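Local coordinates for uncharacterized protein (Bacteroides ovatus CL02T12C04, PDB 6PTM) that probably hydrolyses carrageenan from the chain ends, as an exo-carrageenase of glycoside hydrolase family 42, at residues L146-V151 and I545-V550; T73-T77 and V537-H541. All coordinates share one frame; numbering follows the deposited sequence.

Contact 1: L146-V151 and I545-V550; sequences LPTPVV and IDLNSV
At the C-terminal end of helix 534-549, the helix that follows the last strand of the (β/α)8 barrel, I545, N548 and S549 meet the extended loop 146-151, with T148 at the middle of the contact. The T148 hydroxyl donates a hydrogen bond from OG1 to I545 O (2.8 Å), approaching at a C=O...donor angle of 130° and slightly tilted from the carbonyl plane. With OG1 swung away from its own backbone N (chi1 -162°), the threonine faces the helix, and its CG2 packs on I545 CG2 at 3.8 Å. I545 O also accepts the helical bond from S549 N, so two donors grip one carbonyl of the final turn. A water widens this polar link: it donates to T148 OG1 and to P149 O and accepts from N548 ND2. The other end of that amide, OD1, is held by the backbone N of F171 in strand 168-175, which fixes the rotation of the group, while the P149 ring lies against its stem, CD being 3.7 Å from N548 CB. On the far side of T148, S549 CA makes a CA-H...O contact with P147 O (3.5 Å). The S549 hydroxyl instead folds back onto D546 O (2.6 Å), in the carbonyl plane and on a lone pair, presenting CB to the loop. L146 finishes the contact, its CD1 touching V550 CG1 at 3.8 Å. V550 is the N-cap residue of helix 551-559. The arrangement is that of an extended connection, leading from helix 109-139 to strand 157-159, strapped across the last turn of an outer barrel helix.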
loop_
_atom_site.group_PDB
_atom_site.type_symbol
_atom_site.label_atom_id
_atom_site.label_comp_id
_atom_site.label_asym_id
_atom_site.label_seq_id
_atom_site.Cartn_x
_atom_site.Cartn_y
_atom_site.Cartn_z
ATOM N N LEU A 146 -4.353 -27.067 6.881
ATOM C CA LEU A 146 -2.950 -27.025 6.444
ATOM C C LEU A 146 -2.083 -26.635 7.625
ATOM O O LEU A 146 -2.537 -25.882 8.492
ATOM C CB LEU A 146 -2.830 -26.011 5.317
ATOM C CG LEU A 146 -3.573 -26.398 4.047
ATOM C CD1 LEU A 146 -3.401 -25.316 2.996
ATOM C CD2 LEU A 146 -3.088 -27.750 3.533
ATOM N N PRO A 147 -0.816 -27.103 7.643
ATOM C CA PRO A 147 0.159 -26.606 8.597
ATOM C C PRO A 147 0.309 -25.084 8.493
ATOM O O PRO A 147 0.313 -24.526 7.365
ATOM C CB PRO A 147 1.484 -27.273 8.178
ATOM C CG PRO A 147 1.084 -28.472 7.315
ATOM C CD PRO A 147 -0.242 -28.077 6.682
ATOM N N THR A 148 0.517 -24.428 9.633
ATOM C CA THR A 148 0.692 -22.958 9.684
ATOM C C THR A 148 1.626 -22.646 10.848
ATOM O O THR A 148 1.556 -23.320 11.864
ATOM C CB THR A 148 -0.672 -22.251 9.739
ATOM O OG1 THR A 148 -0.461 -20.891 9.374
ATOM C CG2 THR A 148 -1.333 -22.323 11.095
ATOM N N PRO A 149 2.583 -21.704 10.676
ATOM C CA PRO A 149 3.611 -21.456 11.691
ATOM C C PRO A 149 3.082 -20.624 12.862
ATOM O O PRO A 149 2.193 -19.811 12.662
ATOM C CB PRO A 149 4.679 -20.678 10.955
ATOM C CG PRO A 149 3.899 -19.944 9.871
ATOM C CD PRO A 149 2.795 -20.901 9.461
ATOM N N VAL A 150 3.592 -20.911 14.056
ATOM C CA VAL A 150 3.482 -20.032 15.241
ATOM C C VAL A 150 4.736 -19.163 15.159
ATOM O O VAL A 150 5.801 -19.646 15.534
ATOM C CB VAL A 150 3.380 -20.835 16.554
ATOM C CG1 VAL A 150 3.274 -19.929 17.765
ATOM C CG2 VAL A 150 2.187 -21.790 16.548
ATOM N N VAL A 151 4.599 -17.951 14.609
ATOM C CA VAL A 151 5.748 -17.067 14.257
ATOM C C VAL A 151 6.322 -16.450 15.536
ATOM O O VAL A 151 5.630 -15.690 16.213
ATOM C CB VAL A 151 5.357 -15.973 13.238
ATOM C CG1 VAL A 151 6.538 -15.083 12.927
ATOM C CG2 VAL A 151 4.779 -16.576 11.956
ATOM N N ILE A 545 -2.905 -16.230 9.034
ATOM C CA ILE A 545 -2.731 -17.685 9.285
ATOM C C ILE A 545 -2.944 -18.452 7.984
ATOM O O ILE A 545 -2.153 -19.383 7.707
ATOM C CB ILE A 545 -3.694 -18.172 10.373
ATOM C CG1 ILE A 545 -3.213 -17.713 11.749
ATOM C CG2 ILE A 545 -3.878 -19.684 10.228
ATOM C CD1 ILE A 545 -4.208 -17.933 12.870
ATOM N N ASP A 546 -4.007 -18.130 7.245
ATOM C CA ASP A 546 -4.261 -18.841 5.972
ATOM C C ASP A 546 -3.185 -18.479 4.944
ATOM O O ASP A 546 -2.650 -19.398 4.281
ATOM C CB ASP A 546 -5.660 -18.599 5.424
ATOM C CG ASP A 546 -6.735 -19.350 6.187
ATOM O OD1 ASP A 546 -6.413 -20.383 6.804
ATOM O OD2 ASP A 546 -7.861 -18.862 6.187
ATOM N N LEU A 547 -2.850 -17.198 4.790
ATOM C CA LEU A 547 -1.788 -16.819 3.824
ATOM C C LEU A 547 -0.466 -17.535 4.188
ATOM O O LEU A 547 0.202 -18.059 3.301
ATOM C CB LEU A 547 -1.619 -15.300 3.840
ATOM C CG LEU A 547 -2.750 -14.458 3.275
ATOM C CD1 LEU A 547 -2.571 -13.031 3.750
ATOM C CD2 LEU A 547 -2.746 -14.525 1.765
ATOM N N ASN A 548 -0.074 -17.554 5.458
ATOM C CA ASN A 548 1.142 -18.303 5.878
ATOM C C ASN A 548 1.060 -19.756 5.396
ATOM O O ASN A 548 2.080 -20.285 4.942
ATOM C CB ASN A 548 1.388 -18.196 7.382
ATOM C CG ASN A 548 1.872 -16.820 7.783
ATOM O OD1 ASN A 548 2.243 -16.012 6.923
ATOM N ND2 ASN A 548 1.812 -16.530 9.078
ATOM N N SER A 549 -0.094 -20.384 5.504
ATOM C CA SER A 549 -0.294 -21.832 5.254
ATOM C C SER A 549 -0.064 -22.108 3.771
ATOM O O SER A 549 0.242 -23.278 3.421
ATOM C CB SER A 549 -1.664 -22.299 5.715
ATOM O OG SER A 549 -2.711 -21.983 4.797
ATOM N N VAL A 550 -0.204 -21.090 2.920
ATOM C CA VAL A 550 0.021 -21.269 1.465
ATOM C C VAL A 550 1.051 -20.260 0.952
ATOM O O VAL A 550 0.973 -19.854 -0.231
ATOM C CB VAL A 550 -1.306 -21.192 0.692
ATOM C CG1 VAL A 550 -2.148 -22.407 0.962
ATOM C CG2 VAL A 550 -2.102 -19.915 0.940
HETATM O O HOH W 1 0.942 -25.230 5.108
HETATM O O HOH W 2 0.556 -18.687 10.847
#

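Contact 2: T73-T77 and V537-H541; sequences TALRT and VNEVH
The side-chain amide of N538 has A74 to one side of its plane, the alanine CA and CB displaced toward the outer end of the group and CA nearest OD1; T73 CG2 lies beyond OD1, near the amide plane, 3.6 Å from N538 OD1. The second flat group, the H541 imidazole, meets T73 CG2 only obliquely, and the firmer touch there is between T73 CG2 and H541 CB (3.7 Å). Outside the two segments, H541 NE2 is hydrogen-bonded to W175 NE1, and the ring of H188 stands nearly perpendicular to the imidazole.

N538 carries most of this interface, reaching T73, A74 and T77. Its CG points away from the backbone N (chi1 173°), which carries the amide straight across to the neighbouring helix, where OD1 comes within 3.2 Å of A74 CA. A74 N is equally near, yet its N-H is poorly aligned, and no hydrogen bond crosses the contact. One turn further along, T77 lies beside the stem of the asparagine, with OG1 3.7 Å from N538 CB, and its methyl CG2 reaches V537 CG1 at 4.2 Å. The T77 hydroxyl is turned back to its own helix: OG1 donates to T73 O (2.8 Å) from above the carbonyl plane, on the face opposite to that used by T77 N. The same hydroxyl is also hydrogen-bonded to H188 NE2. M127 of helix 109-139 touches A74, T77 and N538, sealing the contact from a third helix. Segments 73-77 and 537-541, of helices 69-90 and 534-549, run antiparallel, with local axes 9.5 Å apart at closest and 158° between their directions, a buried helix pair in which an N-terminal helix packs against the outer layer of a (β/α)8 barrel.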
loop_
_atom_site.group_PDB
_atom_site.type_symbol
_atom_site.label_atom_id
_atom_site.label_comp_id
_atom_site.label_asym_id
_atom_site.label_seq_id
_atom_site.Cartn_x
_atom_site.Cartn_y
_atom_site.Cartn_z
ATOM N N THR A 73 -6.376 -17.561 18.707
ATOM C CA THR A 73 -6.375 -16.135 18.300
ATOM C C THR A 73 -7.776 -15.574 18.523
ATOM O O THR A 73 -7.901 -14.472 19.097
ATOM C CB THR A 73 -5.890 -15.957 16.857
ATOM O OG1 THR A 73 -4.547 -16.441 16.796
ATOM C CG2 THR A 73 -5.975 -14.519 16.405
ATOM N N ALA A 74 -8.804 -16.280 18.060
ATOM C CA ALA A 74 -10.222 -15.886 18.244
ATOM C C ALA A 74 -10.567 -15.813 19.746
ATOM O O ALA A 74 -11.260 -14.853 20.163
ATOM C CB ALA A 74 -11.132 -16.863 17.517
ATOM N N LEU A 75 -10.180 -16.835 20.511
ATOM C CA LEU A 75 -10.437 -16.897 21.979
ATOM C C LEU A 75 -9.802 -15.664 22.630
ATOM O O LEU A 75 -10.459 -15.013 23.444
ATOM C CB LEU A 75 -9.836 -18.175 22.568
ATOM C CG LEU A 75 -10.080 -18.357 24.066
ATOM C CD1 LEU A 75 -11.560 -18.560 24.334
ATOM C CD2 LEU A 75 -9.317 -19.533 24.624
ATOM N N ARG A 76 -8.543 -15.370 22.323
ATOM C CA ARG A 76 -7.845 -14.209 22.921
ATOM C C ARG A 76 -8.563 -12.920 22.523
ATOM O O ARG A 76 -8.726 -12.019 23.379
ATOM C CB ARG A 76 -6.368 -14.168 22.535
ATOM C CG ARG A 76 -5.629 -12.975 23.122
ATOM C CD ARG A 76 -5.727 -12.882 24.637
ATOM N NE ARG A 76 -5.211 -14.090 25.277
ATOM C CZ ARG A 76 -3.919 -14.397 25.396
ATOM N NH1 ARG A 76 -2.963 -13.611 24.924
ATOM N NH2 ARG A 76 -3.582 -15.523 25.998
ATOM N N THR A 77 -8.971 -12.808 21.265
ATOM C CA THR A 77 -9.714 -11.618 20.826
ATOM C C THR A 77 -10.959 -11.459 21.702
ATOM O O THR A 77 -11.309 -10.325 22.107
ATOM C CB THR A 77 -10.097 -11.696 19.352
ATOM O OG1 THR A 77 -8.934 -11.904 18.545
ATOM C CG2 THR A 77 -10.796 -10.423 18.941
ATOM N N VAL A 537 -10.862 -7.438 14.062
ATOM C CA VAL A 537 -9.521 -7.628 14.683
ATOM C C VAL A 537 -9.095 -9.091 14.483
ATOM O O VAL A 537 -7.950 -9.357 14.065
ATOM C CB VAL A 537 -9.564 -7.202 16.163
ATOM C CG1 VAL A 537 -8.350 -7.659 16.945
ATOM C CG2 VAL A 537 -9.699 -5.700 16.247
ATOM N N ASN A 538 -9.978 -10.032 14.781
ATOM C CA ASN A 538 -9.644 -11.476 14.683
ATOM C C ASN A 538 -9.389 -11.819 13.203
ATOM O O ASN A 538 -8.424 -12.550 12.942
ATOM C CB ASN A 538 -10.705 -12.365 15.327
ATOM C CG ASN A 538 -10.433 -13.826 15.057
ATOM O OD1 ASN A 538 -9.437 -14.393 15.529
ATOM N ND2 ASN A 538 -11.285 -14.413 14.245
ATOM N N GLU A 539 -10.202 -11.321 12.256
ATOM C CA GLU A 539 -10.142 -11.848 10.878
ATOM C C GLU A 539 -8.827 -11.436 10.211
ATOM O O GLU A 539 -8.338 -12.208 9.346
ATOM C CB GLU A 539 -11.306 -11.367 10.043
ATOM C CG GLU A 539 -11.471 -12.180 8.795
ATOM C CD GLU A 539 -11.915 -13.604 9.037
ATOM O OE1 GLU A 539 -12.372 -13.903 10.165
ATOM O OE2 GLU A 539 -11.835 -14.409 8.080
ATOM N N VAL A 540 -8.242 -10.293 10.569
ATOM C CA VAL A 540 -6.912 -9.924 10.008
ATOM C C VAL A 540 -5.918 -11.041 10.342
ATOM O O VAL A 540 -5.238 -11.516 9.429
ATOM C CB VAL A 540 -6.383 -8.561 10.494
ATOM C CG1 VAL A 540 -4.997 -8.328 9.929
ATOM C CG2 VAL A 540 -7.307 -7.418 10.090
ATOM N N HIS A 541 -5.854 -11.467 11.605
ATOM C CA HIS A 541 -4.887 -12.507 12.045
ATOM C C HIS A 541 -5.235 -13.876 11.456
ATOM O O HIS A 541 -4.300 -14.615 11.102
ATOM C CB HIS A 541 -4.785 -12.500 13.569
ATOM C CG HIS A 541 -4.284 -11.195 14.040
ATOM N ND1 HIS A 541 -2.990 -10.809 13.793
ATOM C CD2 HIS A 541 -4.892 -10.171 14.661
ATOM C CE1 HIS A 541 -2.815 -9.590 14.272
ATOM N NE2 HIS A 541 -3.974 -9.164 14.794
#

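In the fold
From the N terminus, the chain passes first through 73-77 on helix 69-90, then through the loop 146-151 that leads from helix 109-139 into the strands beginning at 157-159. It builds the barrel before returning along helix 534-549, where 537-541 closes contact 2 and 545-550 closes contact 1. The two long loops, 459 and 393 residues, therefore cross rather than nest. The centres of the two contacts are about 15 Å apart, both contacts use helix 534-549, and they touch where I545 CD1 approaches T73 OG1 at 4.2 Å. Together they fasten the N-terminal helices and their exit linker to the same barrel helix, close to its passage into helix 551-559.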